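Local structure of alkylpurine DNA glycosylase AlkC (Pseudomonas fluorescens, 5VHV) at residues Pro3-Ile8 against Leu44-Arg49; Glu7-Glu12 against Gly82-Phe87; Leu34-Ala39 against Met50-Glu55. The protein excises alkylated purine bases from damaged DNA in base excision repair, without flipping the damaged nucleotide out of the duplex. All coordinates share one frame; numbering follows the deposited sequence.

All three contacts lie in the helical part of the chain, on the same side of its centre, and none uses the strands that follow. Contacts 1 and 2 start from the same N-terminal piece, share E7 and I8, and have centres about 8 Å apart. Contacts 1 and 3 both use helix 46-60, with centres about 12 Å apart. The centres of contacts 2 and 3 are about 11 Å apart. Along the chain contacts 1 and 3 alternate, while contact 3 falls wholly between the two segments of contact 2. Helix 46-60 thus links the DNA backbone at contact 1 to its packing on helix 30-38 at contact 3.

Contact 1 of 3, residues Pro3-Ile8 against Leu44-Arg49; sequences PALKEI and LSVMQR. With nucleotides of chain D.
L44 and K6 meet through the lysine CD, which lies 3.9 Å from L44 O. A water accepts from K6 NZ and donates weakly to the same L44 O. S45 is the N-cap and forms a capping box with Q48: S45 N gives a nearly straight bond (176°) to Q48 OE1, and Q48 N gives a weak one to S45 OG. S45 OG also donates to OP1 of DG8 of chain D at 2.7 Å.

V46 is the apolar centre. Its CB lies 3.7 Å from K6 CA. Its CG2, anti to the backbone N, meets L5 CG and I8 CG2, each at 4.0 Å. L5 also lines the pocket of the bound 9B4. The DNA strand runs past both segments: L5 N donates to O3' of DT6 and K6 N to OP1 of DT7, both of chain D.

M47 N adds a second bond to OP1 of DG8 of chain D. This phosphate oxygen therefore sits at the start of helix 46-60, where the helix dipole would probably favour its charge.

R49 reaches back on a chain extended from CG to NE. K6 CB lies over one face of its guanidinium, offset toward the rim. NE donates to L44 O at 2.9 Å, close to the guanidinium plane but 45° out of the carbonyl plane; NH2 adds a weak bond. E7 OE2 is too far for a salt bridge, 4.2 Å from R49 NH1. Two waters join the groups instead, one from OE2 to NH1 and one from OE1 to NH2. R49 NH1 also bonds F9 O. The contact thus sets the 3-10 turn before helix 11-24 against the N-terminal end of helix 46-60, with F83 and W160 from loops packing beside it.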
loop_
_atom_site.group_PDB
_atom_site.type_symbol
_atom_site.label_atom_id
_atom_site.label_comp_id
_atom_site.label_asym_id
_atom_site.label_seq_id
_atom_site.Cartn_x
_atom_site.Cartn_y
_atom_site.Cartn_z
ATOM N N PRO A 3 15.051 -15.058 -7.224
ATOM C CA PRO A 3 14.508 -14.880 -8.573
ATOM C C PRO A 3 13.578 -13.681 -8.603
ATOM O O PRO A 3 12.936 -13.341 -7.607
ATOM C CB PRO A 3 13.755 -16.187 -8.835
ATOM C CG PRO A 3 14.409 -17.185 -7.937
ATOM C CD PRO A 3 14.839 -16.425 -6.717
ATOM N N ALA A 4 13.535 -13.014 -9.749
ATOM C CA ALA A 4 12.622 -11.896 -9.907
ATOM C C ALA A 4 11.174 -12.375 -9.792
ATOM O O ALA A 4 10.845 -13.533 -10.064
ATOM C CB ALA A 4 12.855 -11.210 -11.252
ATOM N N LEU A 5 10.293 -11.467 -9.388
ATOM C CA LEU A 5 8.892 -11.835 -9.254
ATOM C C LEU A 5 8.299 -12.342 -10.568
ATOM O O LEU A 5 7.402 -13.199 -10.555
ATOM C CB LEU A 5 8.089 -10.642 -8.749
ATOM C CG LEU A 5 6.617 -10.950 -8.454
ATOM C CD1 LEU A 5 6.497 -12.026 -7.354
ATOM C CD2 LEU A 5 5.920 -9.682 -8.023
ATOM N N LYS A 6 8.760 -11.827 -11.706
ATOM C CA LYS A 6 8.170 -12.262 -12.969
ATOM C C LYS A 6 8.339 -13.767 -13.189
ATOM O O LYS A 6 7.576 -14.360 -13.957
ATOM C CB LYS A 6 8.772 -11.486 -14.137
ATOM C CG LYS A 6 10.274 -11.732 -14.340
ATOM C CD LYS A 6 10.851 -10.680 -15.280
ATOM C CE LYS A 6 12.342 -10.866 -15.480
ATOM N NZ LYS A 6 12.952 -9.655 -16.091
ATOM N N GLU A 7 9.299 -14.408 -12.510
ATOM C CA GLU A 7 9.479 -15.842 -12.698
ATOM C C GLU A 7 8.362 -16.654 -12.057
ATOM O O GLU A 7 8.286 -17.863 -12.280
ATOM C CB GLU A 7 10.835 -16.259 -12.148
ATOM C CG GLU A 7 11.988 -15.537 -12.829
ATOM C CD GLU A 7 12.053 -15.773 -14.331
ATOM O OE1 GLU A 7 12.461 -14.832 -15.051
ATOM O OE2 GLU A 7 11.695 -16.883 -14.794
ATOM N N ILE A 8 7.480 -16.018 -11.289
ATOM C CA ILE A 8 6.281 -16.715 -10.837
ATOM C C ILE A 8 5.453 -17.156 -12.044
ATOM O O ILE A 8 4.789 -18.198 -12.010
ATOM C CB ILE A 8 5.476 -15.820 -9.869
ATOM C CG1 ILE A 8 4.505 -16.647 -9.036
ATOM C CG2 ILE A 8 4.713 -14.754 -10.617
ATOM C CD1 ILE A 8 5.177 -17.355 -7.895
ATOM N N LEU A 44 8.533 -10.013 -20.983
ATOM C CA LEU A 44 7.341 -9.599 -20.259
ATOM C C LEU A 44 7.645 -9.411 -18.781
ATOM O O LEU A 44 8.285 -10.261 -18.151
ATOM C CB LEU A 44 6.216 -10.624 -20.418
ATOM C CG LEU A 44 5.761 -10.857 -21.867
ATOM C CD1 LEU A 44 4.636 -11.873 -21.883
ATOM C CD2 LEU A 44 5.312 -9.565 -22.533
ATOM N N SER A 45 7.157 -8.307 -18.233
ATOM C CA SER A 45 7.171 -8.083 -16.797
ATOM C C SER A 45 6.113 -8.957 -16.128
ATOM O O SER A 45 5.302 -9.619 -16.788
ATOM C CB SER A 45 6.906 -6.615 -16.502
ATOM O OG SER A 45 5.524 -6.329 -16.716
ATOM N N VAL A 46 6.109 -8.958 -14.797
ATOM C CA VAL A 46 5.188 -9.851 -14.098
ATOM C C VAL A 46 3.730 -9.518 -14.431
ATOM O O VAL A 46 2.915 -10.420 -14.674
ATOM C CB VAL A 46 5.458 -9.841 -12.581
ATOM C CG1 VAL A 46 5.087 -8.506 -11.946
ATOM C CG2 VAL A 46 4.672 -10.962 -11.928
ATOM N N MET A 47 3.364 -8.239 -14.478
ATOM C CA MET A 47 1.965 -7.941 -14.766
ATOM C C MET A 47 1.625 -8.090 -16.254
ATOM O O MET A 47 0.463 -8.363 -16.581
ATOM C CB MET A 47 1.595 -6.545 -14.275
ATOM C CG MET A 47 1.620 -6.401 -12.718
ATOM S SD MET A 47 0.473 -7.542 -11.874
ATOM C CE MET A 47 -1.008 -6.581 -11.915
ATOM N N GLN A 48 2.608 -7.957 -17.146
ATOM C CA GLN A 48 2.401 -8.325 -18.543
ATOM C C GLN A 48 2.156 -9.823 -18.692
ATOM O O GLN A 48 1.338 -10.247 -19.521
ATOM C CB GLN A 48 3.606 -7.915 -19.377
ATOM C CG GLN A 48 3.745 -6.436 -19.648
ATOM C CD GLN A 48 5.001 -6.150 -20.451
ATOM O OE1 GLN A 48 6.119 -6.398 -19.992
ATOM N NE2 GLN A 48 4.830 -5.661 -21.677
ATOM N N ARG A 49 2.870 -10.645 -17.908
ATOM C CA ARG A 49 2.678 -12.092 -17.980
ATOM C C ARG A 49 1.310 -12.477 -17.448
ATOM O O ARG A 49 0.629 -13.334 -18.023
ATOM C CB ARG A 49 3.779 -12.828 -17.184
ATOM C CG ARG A 49 5.183 -12.631 -17.761
ATOM C CD ARG A 49 6.271 -13.309 -16.939
ATOM N NE ARG A 49 7.588 -12.967 -17.467
ATOM C CZ ARG A 49 8.660 -13.747 -17.426
ATOM N NH1 ARG A 49 8.616 -14.947 -16.864
ATOM N NH2 ARG A 49 9.795 -13.308 -17.923
ATOM P P DT D 7 10.620 -8.009 -10.920
ATOM O OP1 DT D 7 10.073 -9.183 -11.607
ATOM O OP2 DT D 7 11.863 -7.383 -11.469
ATOM O "O5'" DT D 7 9.589 -6.853 -10.724
ATOM C "C5'" DT D 7 8.289 -7.172 -10.324
ATOM C "C4'" DT D 7 7.420 -5.943 -10.326
ATOM O "O4'" DT D 7 7.873 -5.034 -9.295
ATOM C "C3'" DT D 7 7.408 -5.133 -11.632
ATOM O "O3'" DT D 7 6.124 -5.306 -12.255
ATOM C "C2'" DT D 7 7.695 -3.675 -11.178
ATOM C "C1'" DT D 7 7.509 -3.730 -9.662
ATOM N N1 DT D 7 8.339 -2.799 -8.900
ATOM C C2 DT D 7 7.741 -1.924 -8.018
ATOM O O2 DT D 7 6.529 -1.863 -7.837
ATOM N N3 DT D 7 8.614 -1.140 -7.307
ATOM C C4 DT D 7 9.983 -1.120 -7.412
ATOM O O4 DT D 7 10.677 -0.353 -6.753
ATOM C C5 DT D 7 10.548 -2.064 -8.351
ATOM C C7 DT D 7 12.032 -2.137 -8.543
ATOM C C6 DT D 7 9.708 -2.853 -9.043
ATOM P P DG D 8 5.733 -4.600 -13.640
ATOM O OP1 DG D 8 4.739 -5.493 -14.265
ATOM O OP2 DG D 8 6.967 -4.185 -14.348
ATOM O "O5'" DG D 8 5.046 -3.238 -13.177
ATOM C "C5'" DG D 8 3.889 -3.297 -12.389
ATOM C "C4'" DG D 8 3.538 -1.923 -11.892
ATOM O "O4'" DG D 8 4.560 -1.471 -10.979
ATOM C "C3'" DG D 8 3.455 -0.852 -12.997
ATOM O "O3'" DG D 8 2.164 -0.354 -13.036
ATOM C "C2'" DG D 8 4.497 0.192 -12.584
ATOM C "C1'" DG D 8 4.644 -0.074 -11.102
ATOM N N9 DG D 8 5.887 0.391 -10.510
ATOM C C8 DG D 8 7.186 0.063 -10.874
ATOM N N7 DG D 8 8.091 0.647 -10.136
ATOM C C5 DG D 8 7.338 1.424 -9.234
ATOM C C6 DG D 8 7.764 2.282 -8.196
ATOM O O6 DG D 8 8.924 2.559 -7.852
ATOM N N1 DG D 8 6.680 2.871 -7.540
ATOM C C2 DG D 8 5.361 2.646 -7.847
ATOM N N2 DG D 8 4.466 3.277 -7.103
ATOM N N3 DG D 8 4.949 1.839 -8.821
ATOM C C4 DG D 8 5.992 1.265 -9.460
ATOM P P DT D 6 14.140 -4.980 -6.233
ATOM O OP1 DT D 6 14.848 -5.870 -5.300
ATOM O OP2 DT D 6 14.802 -3.797 -6.808
ATOM O "O5'" DT D 6 13.566 -5.823 -7.469
ATOM C "C5'" DT D 6 13.990 -7.149 -7.712
ATOM C "C4'" DT D 6 12.798 -8.077 -7.847
ATOM O "O4'" DT D 6 12.320 -8.443 -6.526
ATOM C "C3'" DT D 6 11.568 -7.476 -8.566
ATOM O "O3'" DT D 6 10.977 -8.434 -9.416
ATOM C "C2'" DT D 6 10.646 -7.128 -7.409
ATOM C "C1'" DT D 6 10.915 -8.316 -6.516
ATOM N N1 DT D 6 10.428 -8.197 -5.114
ATOM C C2 DT D 6 9.245 -8.807 -4.777
ATOM O O2 DT D 6 8.553 -9.404 -5.578
ATOM N N3 DT D 6 8.888 -8.684 -3.460
ATOM C C4 DT D 6 9.586 -8.022 -2.468
ATOM O O4 DT D 6 9.187 -7.973 -1.310
ATOM C C5 DT D 6 10.830 -7.420 -2.879
ATOM C C7 DT D 6 11.680 -6.695 -1.868
ATOM C C6 DT D 6 11.195 -7.540 -4.169
HETATM O O HOH W 1 11.273 -9.396 -18.558
HETATM O O HOH W 2 10.575 -17.047 -17.274
HETATM O O HOH W 3 12.465 -14.325 -17.701
#

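Contact 2 of 3, residues Glu7-Glu12 against Gly82-Phe87; sequences EIFNVE and GFVSLF. With 9B4 ((2R,5R,13R,16R)-9-(hydroxymethyl)-9-{[(2R)-2-hydroxypropoxy]methyl}-5,13-dimethyl-4,7,11,14-tetraoxaheptadecane-2,16-diol), chain L.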
loop_
_atom_site.group_PDB
_atom_site.type_symbol
_atom_site.label_atom_id
_atom_site.label_comp_id
_atom_site.label_asym_id
_atom_site.label_seq_id
_atom_site.Cartn_x
_atom_site.Cartn_y
_atom_site.Cartn_z
ATOM N N GLU A 7 9.299 -14.408 -12.510
ATOM C CA GLU A 7 9.479 -15.842 -12.698
ATOM C C GLU A 7 8.362 -16.654 -12.057
ATOM O O GLU A 7 8.286 -17.863 -12.280
ATOM C CB GLU A 7 10.835 -16.259 -12.148
ATOM C CG GLU A 7 11.988 -15.537 -12.829
ATOM C CD GLU A 7 12.053 -15.773 -14.331
ATOM O OE1 GLU A 7 12.461 -14.832 -15.051
ATOM O OE2 GLU A 7 11.695 -16.883 -14.794
ATOM N N ILE A 8 7.480 -16.018 -11.289
ATOM C CA ILE A 8 6.281 -16.715 -10.837
ATOM C C ILE A 8 5.453 -17.156 -12.044
ATOM O O ILE A 8 4.789 -18.198 -12.010
ATOM C CB ILE A 8 5.476 -15.820 -9.869
ATOM C CG1 ILE A 8 4.505 -16.647 -9.036
ATOM C CG2 ILE A 8 4.713 -14.754 -10.617
ATOM C CD1 ILE A 8 5.177 -17.355 -7.895
ATOM N N PHE A 9 5.496 -16.389 -13.130
ATOM C CA PHE A 9 4.874 -16.791 -14.395
ATOM C C PHE A 9 5.933 -17.309 -15.376
ATOM O O PHE A 9 6.081 -16.804 -16.490
ATOM C CB PHE A 9 4.103 -15.622 -15.012
ATOM C CG PHE A 9 2.778 -15.317 -14.352
ATOM C CD1 PHE A 9 1.647 -16.032 -14.696
ATOM C CD2 PHE A 9 2.655 -14.279 -13.460
ATOM C CE1 PHE A 9 0.438 -15.743 -14.126
ATOM C CE2 PHE A 9 1.435 -13.986 -12.878
ATOM C CZ PHE A 9 0.329 -14.716 -13.230
ATOM N N ASN A 10 6.690 -18.321 -14.960
ATOM C CA ASN A 10 7.662 -18.941 -15.848
ATOM C C ASN A 10 6.978 -20.047 -16.663
ATOM O O ASN A 10 5.770 -20.284 -16.553
ATOM C CB ASN A 10 8.881 -19.443 -15.063
ATOM C CG ASN A 10 8.544 -20.503 -14.027
ATOM O OD1 ASN A 10 7.423 -20.991 -13.959
ATOM N ND2 ASN A 10 9.529 -20.843 -13.193
ATOM N N VAL A 11 7.744 -20.716 -17.527
ATOM C CA VAL A 11 7.125 -21.698 -18.420
ATOM C C VAL A 11 6.528 -22.836 -17.610
ATOM O O VAL A 11 5.448 -23.345 -17.928
ATOM C CB VAL A 11 8.135 -22.211 -19.464
ATOM C CG1 VAL A 11 7.507 -23.298 -20.315
ATOM C CG2 VAL A 11 8.579 -21.076 -20.358
ATOM N N GLU A 12 7.213 -23.242 -16.542
ATOM C CA GLU A 12 6.696 -24.302 -15.687
ATOM C C GLU A 12 5.313 -23.946 -15.140
ATOM O O GLU A 12 4.417 -24.800 -15.101
ATOM C CB GLU A 12 7.684 -24.578 -14.550
ATOM C CG GLU A 12 9.031 -25.210 -14.968
ATOM C CD GLU A 12 9.969 -24.296 -15.794
ATOM O OE1 GLU A 12 9.870 -23.042 -15.732
ATOM O OE2 GLU A 12 10.831 -24.854 -16.516
ATOM N N GLY A 82 -1.814 -17.739 -5.198
ATOM C CA GLY A 82 -2.774 -16.650 -5.140
ATOM C C GLY A 82 -2.412 -15.487 -6.055
ATOM O O GLY A 82 -3.285 -14.866 -6.662
ATOM N N PHE A 83 -1.119 -15.195 -6.182
ATOM C CA PHE A 83 -0.686 -14.149 -7.103
ATOM C C PHE A 83 -0.958 -14.551 -8.548
ATOM O O PHE A 83 -1.462 -13.747 -9.340
ATOM C CB PHE A 83 0.799 -13.865 -6.884
ATOM C CG PHE A 83 1.302 -12.717 -7.686
ATOM C CD1 PHE A 83 1.242 -11.431 -7.186
ATOM C CD2 PHE A 83 1.792 -12.913 -8.964
ATOM C CE1 PHE A 83 1.690 -10.351 -7.953
ATOM C CE2 PHE A 83 2.242 -11.845 -9.724
ATOM C CZ PHE A 83 2.190 -10.564 -9.209
ATOM N N VAL A 84 -0.665 -15.802 -8.910
ATOM C CA VAL A 84 -0.961 -16.265 -10.265
ATOM C C VAL A 84 -2.449 -16.125 -10.568
ATOM O O VAL A 84 -2.840 -15.805 -11.696
ATOM C CB VAL A 84 -0.476 -17.712 -10.454
ATOM C CG1 VAL A 84 -1.088 -18.347 -11.713
ATOM C CG2 VAL A 84 1.038 -17.730 -10.550
ATOM N N SER A 85 -3.300 -16.343 -9.563
ATOM C CA SER A 85 -4.744 -16.292 -9.749
ATOM C C SER A 85 -5.260 -14.908 -10.127
ATOM O O SER A 85 -6.438 -14.786 -10.489
ATOM C CB SER A 85 -5.440 -16.779 -8.478
ATOM O OG SER A 85 -5.012 -18.116 -8.192
ATOM N N LEU A 86 -4.426 -13.870 -10.072
ATOM C CA LEU A 86 -4.837 -12.557 -10.577
ATOM C C LEU A 86 -5.309 -12.590 -12.030
ATOM O O LEU A 86 -6.068 -11.697 -12.432
ATOM C CB LEU A 86 -3.691 -11.544 -10.467
ATOM C CG LEU A 86 -3.255 -11.128 -9.070
ATOM C CD1 LEU A 86 -1.945 -10.333 -9.111
ATOM C CD2 LEU A 86 -4.333 -10.338 -8.387
ATOM N N PHE A 87 -4.897 -13.576 -12.837
ATOM C CA PHE A 87 -5.363 -13.556 -14.220
ATOM C C PHE A 87 -6.849 -13.862 -14.327
ATOM O O PHE A 87 -7.475 -13.486 -15.322
ATOM C CB PHE A 87 -4.542 -14.488 -15.122
ATOM C CG PHE A 87 -4.833 -15.970 -14.970
ATOM C CD1 PHE A 87 -5.949 -16.540 -15.568
ATOM C CD2 PHE A 87 -3.950 -16.789 -14.292
ATOM C CE1 PHE A 87 -6.209 -17.899 -15.439
ATOM C CE2 PHE A 87 -4.183 -18.145 -14.164
ATOM C CZ PHE A 87 -5.323 -18.714 -14.743
HETATM C C01 9B4 L . 8.037 -4.503 -5.401
HETATM C C02 9B4 L . 6.901 -4.989 -4.501
HETATM C C03 9B4 L . 6.578 -6.429 -4.850
HETATM C C05 9B4 L . 5.117 -8.181 -4.503
HETATM C C06 9B4 L . 4.396 -8.971 -3.416
HETATM C C07 9B4 L . 3.220 -8.173 -2.866
HETATM C C09 9B4 L . 1.214 -7.121 -3.435
HETATM C C10 9B4 L . -0.083 -7.477 -4.166
HETATM C C12 9B4 L . -1.541 -9.299 -4.632
HETATM C C13 9B4 L . -2.045 -10.615 -4.030
HETATM C C15 9B4 L . -2.901 -11.360 -5.053
HETATM C C16 9B4 L . 0.159 -7.245 -5.652
HETATM C C17 9B4 L . 5.315 -9.279 -2.224
HETATM C C23 9B4 L . 3.878 -10.222 -4.132
HETATM C C25 9B4 L . 4.220 -12.387 -3.444
HETATM C C26 9B4 L . 3.482 -13.651 -3.030
HETATM C C27 9B4 L . 2.016 -13.376 -2.676
HETATM C C34 9B4 L . 5.347 -3.417 -3.627
HETATM C C35 9B4 L . 3.853 -3.566 -3.388
HETATM C C37 9B4 L . 3.392 -2.352 -2.579
HETATM O O04 9B4 L . 5.512 -6.910 -4.064
HETATM O O08 9B4 L . 2.276 -7.936 -3.866
HETATM O O11 9B4 L . -0.430 -8.817 -3.919
HETATM O O14 9B4 L . -0.961 -11.428 -3.678
HETATM O O18 9B4 L . 6.542 -9.861 -2.590
HETATM O O24 9B4 L . 3.451 -11.218 -3.260
HETATM O O28 9B4 L . 3.554 -14.507 -4.133
HETATM O O33 9B4 L . 5.740 -4.239 -4.691
HETATM O O36 9B4 L . 3.189 -3.639 -4.621
#
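This is a buried apolar contact in the alpha-helical repeat fold of the DNA alkylation repair enzyme family. It joins the end of a 3-10 turn, just before helix 11-24, to the short 3-10 turn before helix 87-95. No hydrogen bond crosses it; I8 and F9 pack on F83 and V84. I8 divides its branches, CG2 resting 3.8 Å from F83 CD2 and CG1 touching V84 CG2. F9 and F83 cross at about a right angle. F83 CE2 approaches the edge of the F9 ring, near its plane. V84 CG2 makes a CH-pi contact over one face of F9, 4.3 Å from the ring centroid and 18° off the normal. An alanine in place of F9 would probably open a gap beside V84 and F83 and leave the V84 methyl without its aromatic face. M50 of helix 46-60 also touches F9. G82, F83 and L86 line the pocket of the bound 9B4, a branched polyether. L86 CD1 lies over one face of the F83 ring, and 9B4 O14 lies at its edge. At the tip of F9, CZ comes within 3.6 Å of V84 CA.

Contact 3 of 3, residues Leu34-Ala39 against Met50-Glu55; sequences LKHAKA and MARVSE
A39 O receives two N-H groups from one arginine. R52 NH1 donates to it at 2.8 Å with an N-H...O angle of 164°, and R52 NH2 adds a weak bond at 3.2 Å. The oxygen lies almost exactly in the guanidinium plane, so it meets the group at its edge. R52 NH1 also gives A37 O a weak and bent bond, 3.1 Å long. The H36 carbonyl oxygen is close by, 3.2 Å from the same NH1. One positive group thus gathers main-chain oxygens where helix 30-38 ends, and its charge would probably suit the negative end of the helix dipole.

R52 CG is anti to the backbone N, and the chain then bends at chi2 and chi3. Its CG lies 3.6 Å from A37 O, and its CD passes beside the H36 ring at 4.2 Å from ND1. Ring and guanidinium planes stand 89° apart. The polar partner of H36 ND1 is S56 OG, one turn on from R52 in helix 46-60. H36 CE1 comes near E55 O.

L44 packs on R52, and L14 of helix 11-24 touches V53 and L34. The axes of helix pieces 34-38 and 50-55 approach to 9.0 Å, with 151° between their N-to-C directions, so these pieces run roughly antiparallel. Such antiparallel helix pairs are the building unit of alpha-helical repeat folds like that of the DNA alkylation repair enzyme family; here an arginine of one helix holds the C-terminal end of the other.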
loop_
_atom_site.group_PDB
_atom_site.type_symbol
_atom_site.label_atom_id
_atom_site.label_comp_id
_atom_site.label_asym_id
_atom_site.label_seq_id
_atom_site.Cartn_x
_atom_site.Cartn_y
_atom_site.Cartn_z
ATOM N N LEU A 34 -0.095 -22.611 -24.822
ATOM C CA LEU A 34 1.313 -22.460 -24.490
ATOM C C LEU A 34 2.048 -21.687 -25.577
ATOM O O LEU A 34 2.876 -20.816 -25.273
ATOM C CB LEU A 34 1.947 -23.844 -24.267
ATOM C CG LEU A 34 1.501 -24.533 -22.962
ATOM C CD1 LEU A 34 1.976 -25.976 -22.929
ATOM C CD2 LEU A 34 2.009 -23.788 -21.736
ATOM N N LYS A 35 1.758 -21.987 -26.849
ATOM C CA LYS A 35 2.393 -21.252 -27.935
ATOM C C LYS A 35 2.116 -19.756 -27.809
ATOM O O LYS A 35 3.021 -18.923 -27.948
ATOM C CB LYS A 35 1.902 -21.769 -29.284
ATOM C CG LYS A 35 2.570 -21.090 -30.456
ATOM C CD LYS A 35 2.092 -21.690 -31.778
ATOM C CE LYS A 35 2.775 -21.052 -32.974
ATOM N NZ LYS A 35 2.200 -21.582 -34.246
ATOM N N HIS A 36 0.855 -19.404 -27.550
ATOM C CA HIS A 36 0.447 -18.002 -27.451
ATOM C C HIS A 36 1.070 -17.320 -26.237
ATOM O O HIS A 36 1.549 -16.181 -26.323
ATOM C CB HIS A 36 -1.083 -17.957 -27.385
ATOM C CG HIS A 36 -1.687 -16.603 -27.618
ATOM N ND1 HIS A 36 -1.633 -15.604 -26.679
ATOM C CD2 HIS A 36 -2.379 -16.092 -28.667
ATOM C CE1 HIS A 36 -2.266 -14.539 -27.126
ATOM N NE2 HIS A 36 -2.741 -14.809 -28.328
ATOM N N ALA A 37 1.052 -17.995 -25.091
ATOM C CA ALA A 37 1.535 -17.389 -23.858
ATOM C C ALA A 37 3.054 -17.211 -23.854
ATOM O O ALA A 37 3.558 -16.235 -23.278
ATOM C CB ALA A 37 1.108 -18.241 -22.669
ATOM N N LYS A 38 3.792 -18.108 -24.511
ATOM C CA LYS A 38 5.245 -18.115 -24.401
ATOM C C LYS A 38 5.933 -17.115 -25.313
ATOM O O LYS A 38 7.132 -16.864 -25.134
ATOM C CB LYS A 38 5.780 -19.528 -24.683
ATOM C CG LYS A 38 5.454 -20.480 -23.554
ATOM C CD LYS A 38 6.255 -21.782 -23.614
ATOM C CE LYS A 38 5.885 -22.638 -24.779
ATOM N NZ LYS A 38 6.638 -23.950 -24.753
ATOM N N ALA A 39 5.222 -16.540 -26.278
ATOM C CA ALA A 39 5.868 -15.710 -27.290
ATOM C C ALA A 39 6.405 -14.435 -26.646
ATOM O O ALA A 39 5.636 -13.598 -26.160
ATOM C CB ALA A 39 4.882 -15.397 -28.415
ATOM N N MET A 50 0.898 -11.856 -16.344
ATOM C CA MET A 50 -0.422 -12.101 -15.782
ATOM C C MET A 50 -1.505 -11.816 -16.814
ATOM O O MET A 50 -2.393 -12.650 -17.053
ATOM C CB MET A 50 -0.613 -11.226 -14.535
ATOM C CG MET A 50 -1.937 -11.427 -13.814
ATOM S SD MET A 50 -3.286 -10.505 -14.532
ATOM C CE MET A 50 -2.921 -8.823 -14.040
ATOM N N ALA A 51 -1.414 -10.664 -17.477
ATOM C CA ALA A 51 -2.395 -10.330 -18.504
ATOM C C ALA A 51 -2.307 -11.295 -19.677
ATOM O O ALA A 51 -3.332 -11.679 -20.260
ATOM C CB ALA A 51 -2.196 -8.893 -18.996
ATOM N N ARG A 52 -1.088 -11.671 -20.052
ATOM C CA ARG A 52 -0.888 -12.566 -21.188
ATOM C C ARG A 52 -1.606 -13.901 -20.987
ATOM O O ARG A 52 -2.206 -14.428 -21.928
ATOM C CB ARG A 52 0.599 -12.780 -21.430
ATOM C CG ARG A 52 0.944 -13.829 -22.525
ATOM C CD ARG A 52 0.551 -13.385 -23.935
ATOM N NE ARG A 52 1.405 -12.317 -24.459
ATOM C CZ ARG A 52 2.616 -12.492 -24.963
ATOM N NH1 ARG A 52 3.143 -13.710 -25.001
ATOM N NH2 ARG A 52 3.314 -11.457 -25.416
ATOM N N VAL A 53 -1.608 -14.441 -19.763
ATOM C CA VAL A 53 -2.288 -15.719 -19.533
ATOM C C VAL A 53 -3.773 -15.599 -19.869
ATOM O O VAL A 53 -4.359 -16.472 -20.513
ATOM C CB VAL A 53 -2.080 -16.195 -18.085
ATOM C CG1 VAL A 53 -2.978 -17.383 -17.784
ATOM C CG2 VAL A 53 -0.608 -16.559 -17.847
ATOM N N SER A 54 -4.407 -14.524 -19.415
ATOM C CA SER A 54 -5.817 -14.295 -19.711
ATOM C C SER A 54 -6.060 -14.156 -21.208
ATOM O O SER A 54 -7.003 -14.750 -21.758
ATOM C CB SER A 54 -6.296 -13.044 -18.960
ATOM O OG SER A 54 -7.533 -12.565 -19.439
ATOM N N GLU A 55 -5.213 -13.385 -21.893
ATOM C CA GLU A 55 -5.348 -13.209 -23.333
ATOM C C GLU A 55 -5.170 -14.529 -24.067
ATOM O O GLU A 55 -5.847 -14.796 -25.066
ATOM C CB GLU A 55 -4.316 -12.206 -23.841
ATOM C CG GLU A 55 -4.481 -10.836 -23.237
ATOM C CD GLU A 55 -3.288 -9.938 -23.492
ATOM O OE1 GLU A 55 -2.365 -10.382 -24.203
ATOM O OE2 GLU A 55 -3.283 -8.781 -23.004
#